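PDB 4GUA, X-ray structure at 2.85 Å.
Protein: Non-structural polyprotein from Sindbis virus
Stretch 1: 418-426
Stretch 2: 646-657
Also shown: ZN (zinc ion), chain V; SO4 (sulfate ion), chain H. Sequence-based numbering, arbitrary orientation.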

# COMPACT_ATOMS: atom_id res chain seq x y z
N HIS A 418 20.55 -7.83 23.46
CA HIS A 418 20.33 -8.16 22.04
C HIS A 418 21.46 -7.69 21.13
O HIS A 418 22.07 -6.64 21.37
CB HIS A 418 19.02 -7.53 21.53
CG HIS A 418 17.79 -8.12 22.14
ND1 HIS A 418 17.24 -9.31 21.71
CD2 HIS A 418 16.98 -7.67 23.13
CE1 HIS A 418 16.15 -9.57 22.42
NE2 HIS A 418 15.98 -8.59 23.29
N PRO A 419 21.74 -8.46 20.07
CA PRO A 419 22.68 -8.03 19.04
C PRO A 419 22.15 -6.81 18.30
O PRO A 419 20.94 -6.67 18.17
CB PRO A 419 22.76 -9.24 18.10
CG PRO A 419 21.53 -10.02 18.36
CD PRO A 419 21.18 -9.80 19.79
N GLU A 420 23.05 -5.95 17.82
CA GLU A 420 22.65 -4.63 17.35
C GLU A 420 21.59 -4.64 16.24
O GLU A 420 20.73 -3.76 16.21
CB GLU A 420 23.89 -3.83 16.92
CG GLU A 420 24.62 -3.19 18.11
CD GLU A 420 24.72 -1.67 18.03
OE1 GLU A 420 24.16 -1.07 17.09
OE2 GLU A 420 25.36 -1.08 18.93
N ALA A 421 21.64 -5.60 15.33
CA ALA A 421 20.67 -5.65 14.24
C ALA A 421 19.28 -6.00 14.76
O ALA A 421 18.29 -5.35 14.42
CB ALA A 421 21.11 -6.65 13.20
N GLU A 422 19.22 -7.04 15.58
CA GLU A 422 17.96 -7.53 16.12
C GLU A 422 17.32 -6.48 17.02
O GLU A 422 16.10 -6.23 16.96
CB GLU A 422 18.21 -8.81 16.91
CG GLU A 422 16.97 -9.41 17.53
CD GLU A 422 17.24 -10.75 18.18
OE1 GLU A 422 18.12 -11.49 17.67
OE2 GLU A 422 16.58 -11.06 19.19
N ALA A 423 18.14 -5.86 17.86
CA ALA A 423 17.70 -4.78 18.72
C ALA A 423 17.12 -3.64 17.89
O ALA A 423 16.04 -3.15 18.18
CB ALA A 423 18.86 -4.27 19.58
N LEU A 424 17.83 -3.24 16.85
CA LEU A 424 17.37 -2.16 15.98
C LEU A 424 15.98 -2.46 15.45
O LEU A 424 15.12 -1.58 15.44
CB LEU A 424 18.33 -1.97 14.81
CG LEU A 424 17.89 -0.89 13.83
CD1 LEU A 424 17.90 0.47 14.50
CD2 LEU A 424 18.76 -0.90 12.59
N LYS A 425 15.76 -3.69 14.99
CA LYS A 425 14.45 -4.12 14.50
C LYS A 425 13.37 -3.97 15.57
O LYS A 425 12.27 -3.51 15.30
CB LYS A 425 14.53 -5.57 14.03
CG LYS A 425 13.20 -6.17 13.57
CD LYS A 425 12.75 -5.61 12.24
CE LYS A 425 11.67 -6.48 11.62
NZ LYS A 425 11.10 -5.86 10.39
N LEU A 426 13.70 -4.39 16.79
CA LEU A 426 12.75 -4.30 17.90
C LEU A 426 12.39 -2.85 18.20
O LEU A 426 11.24 -2.53 18.46
CB LEU A 426 13.34 -4.97 19.14
CG LEU A 426 13.38 -6.50 19.07
CD1 LEU A 426 14.29 -7.09 20.13
CD2 LEU A 426 11.98 -7.08 19.21
N VAL A 646 17.61 -18.66 14.84
CA VAL A 646 18.85 -17.89 14.85
C VAL A 646 18.55 -16.41 14.67
O VAL A 646 17.46 -16.04 14.26
CB VAL A 646 19.81 -18.35 13.73
CG1 VAL A 646 20.01 -19.85 13.78
CG2 VAL A 646 19.28 -17.94 12.36
N GLN A 647 19.53 -15.57 14.98
CA GLN A 647 19.35 -14.13 14.89
C GLN A 647 19.52 -13.64 13.45
O GLN A 647 20.31 -14.20 12.69
CB GLN A 647 20.34 -13.42 15.81
CG GLN A 647 21.76 -13.34 15.28
CD GLN A 647 22.76 -13.01 16.37
OE1 GLN A 647 22.65 -13.48 17.50
NE2 GLN A 647 23.76 -12.20 16.03
N CYS A 648 18.75 -12.61 13.10
CA CYS A 648 18.88 -11.97 11.80
C CYS A 648 19.97 -10.91 11.85
O CYS A 648 19.92 -10.00 12.68
CB CYS A 648 17.56 -11.35 11.36
SG CYS A 648 17.63 -10.58 9.71
N THR A 649 20.97 -11.05 10.98
CA THR A 649 22.14 -10.17 10.98
C THR A 649 21.97 -8.86 10.20
O THR A 649 22.73 -7.92 10.41
CB THR A 649 23.35 -10.92 10.43
OG1 THR A 649 23.10 -11.32 9.08
CG2 THR A 649 23.63 -12.15 11.28
N LYS A 650 21.00 -8.82 9.28
CA LYS A 650 20.67 -7.58 8.57
C LYS A 650 19.15 -7.45 8.40
O LYS A 650 18.51 -8.32 7.81
CB LYS A 650 21.36 -7.56 7.19
N VAL A 651 18.58 -6.35 8.88
CA VAL A 651 17.12 -6.24 8.95
C VAL A 651 16.54 -5.11 8.09
O VAL A 651 17.28 -4.32 7.50
CB VAL A 651 16.63 -6.03 10.40
CG1 VAL A 651 16.93 -7.26 11.24
CG2 VAL A 651 17.26 -4.78 11.02
N VAL A 652 15.21 -5.07 8.04
CA VAL A 652 14.48 -3.99 7.37
C VAL A 652 13.63 -3.25 8.39
O VAL A 652 13.16 -3.83 9.37
CB VAL A 652 13.60 -4.50 6.22
CG1 VAL A 652 14.47 -5.16 5.16
CG2 VAL A 652 12.56 -5.47 6.73
N LEU A 653 13.47 -1.95 8.19
CA LEU A 653 12.83 -1.07 9.16
C LEU A 653 11.37 -0.65 8.92
O LEU A 653 10.84 0.18 9.66
CB LEU A 653 13.72 0.15 9.39
CG LEU A 653 15.14 -0.26 9.80
CD1 LEU A 653 16.03 0.96 9.94
CD2 LEU A 653 15.11 -1.05 11.10
N PHE A 654 10.72 -1.17 7.88
CA PHE A 654 9.31 -0.82 7.65
C PHE A 654 8.38 -1.68 8.50
O PHE A 654 8.82 -2.62 9.17
CB PHE A 654 8.93 -0.93 6.17
CG PHE A 654 9.09 -2.32 5.60
CD1 PHE A 654 8.09 -3.26 5.76
CD2 PHE A 654 10.23 -2.67 4.90
CE1 PHE A 654 8.24 -4.53 5.24
CE2 PHE A 654 10.38 -3.93 4.37
CZ PHE A 654 9.38 -4.87 4.54
N ASN A 655 7.08 -1.39 8.44
CA ASN A 655 6.09 -2.07 9.28
C ASN A 655 5.88 -3.53 8.86
O ASN A 655 5.46 -3.82 7.73
CB ASN A 655 4.77 -1.31 9.23
CG ASN A 655 3.80 -1.75 10.30
OD1 ASN A 655 3.78 -2.92 10.70
ND2 ASN A 655 2.99 -0.82 10.77
N PRO A 656 6.20 -4.47 9.77
CA PRO A 656 6.18 -5.93 9.56
C PRO A 656 4.79 -6.55 9.49
O PRO A 656 4.65 -7.63 8.91
CB PRO A 656 6.92 -6.46 10.78
CG PRO A 656 6.67 -5.45 11.83
CD PRO A 656 6.60 -4.12 11.14
N HIS A 657 3.79 -5.90 10.09
CA HIS A 657 2.43 -6.43 10.09
C HIS A 657 1.82 -6.45 8.69
O HIS A 657 2.17 -5.65 7.83
CB HIS A 657 1.53 -5.59 10.99
CG HIS A 657 1.81 -5.76 12.45
ND1 HIS A 657 2.11 -6.98 13.01
CD2 HIS A 657 1.85 -4.86 13.46
CE1 HIS A 657 2.32 -6.83 14.31
NE2 HIS A 657 2.17 -5.55 14.60
ZN ZN V . 16.80 -12.51 8.74
S SO4 H . 13.44 -9.28 26.22
O1 SO4 H . 13.89 -10.07 27.37
O2 SO4 H . 13.44 -10.11 25.02
O3 SO4 H . 12.08 -8.79 26.47
O4 SO4 H . 14.35 -8.14 26.03

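A single hydrogen bond joins these two stretches, and it is made by a lysine that finds no acid within either of them: Lys425 reaches from its helix to the backbone of the other stretch, where NZ of Lys425 donates to the carbonyl O of Val652 at 3.1 Å. A main-chain carbonyl is a good acceptor for an ammonium group, and one in an irregular segment may have no backbone partner. The CA-to-CB bond of Lys425 points sideways to the other stretch, so the length of the chain is what brings the amine to its target. With chi1, chi3 and chi4 all t and chi2 at p, the chain bends once and is otherwise extended. Its stem does apolar work on the way: CB of Lys425 lies 4.0 Å from CG1 of Val651. Lysine suits this place because it combines a long hydrocarbon stem with a polar end, and it gives up more surface to the contact than any other residue here.

The backbones differ in character. Residues 420-426 form the start of a helix that continues beyond the stretch, with Pro419 at the N-cap position. Proline fits there because its lack of an N-H costs nothing where no helical donor is needed, while O of Pro419 accepts from N of Ala423 at 2.9 Å. The second stretch has no regular helix or strand and runs past the helix, Thr649 lying near Ala421 and Leu653 near Lys425.

The closest pair of CA atoms is CA of Ala421 and CA of Thr649, 5.8 Å apart. The small side chain suits this closeness: CB of Ala421 points toward the other stretch and rests 3.5 Å from O of Thr649 and 3.6 Å from O of Cys648. These are van der Waals contacts, since a methyl group offers no conventional donor. One turn further along, Leu424 also points toward the partner, and CG of Leu424 meets CD2 of Leu653 at 3.9 Å. Val651 completes this apolar patch, CG2 of Val651 lying 4.4 Å from CD2 of Leu424 and 3.6 Å from the backbone O of Ala421. Branched aliphatic residues suit such a surface, which they fill without needing polar partners.

At the other end, Gln647 lies against Pro419 and Glu422. OE1 of Gln647 is 3.7 Å from CG of Pro419, and CB of Gln647 is 3.5 Å from OE1 of Glu422; both are packing contacts. Glutamine suits this exposed position, where its amide can meet solvent while CB packs. Glu422 has an extended side chain, and OE2 of Glu422 accepts a weak hydrogen bond from ND1 of His418 at 3.1 Å. The other ring nitrogen, NE2 of His418, donates to O4 of a sulfate at 3.2 Å, an ion probably from the crystallisation liquor.

Cys648 serves a different purpose. SG of Cys648 binds zinc at 2.3 Å, together with three atoms from elsewhere in the structure, so the metal helps to anchor this irregular segment.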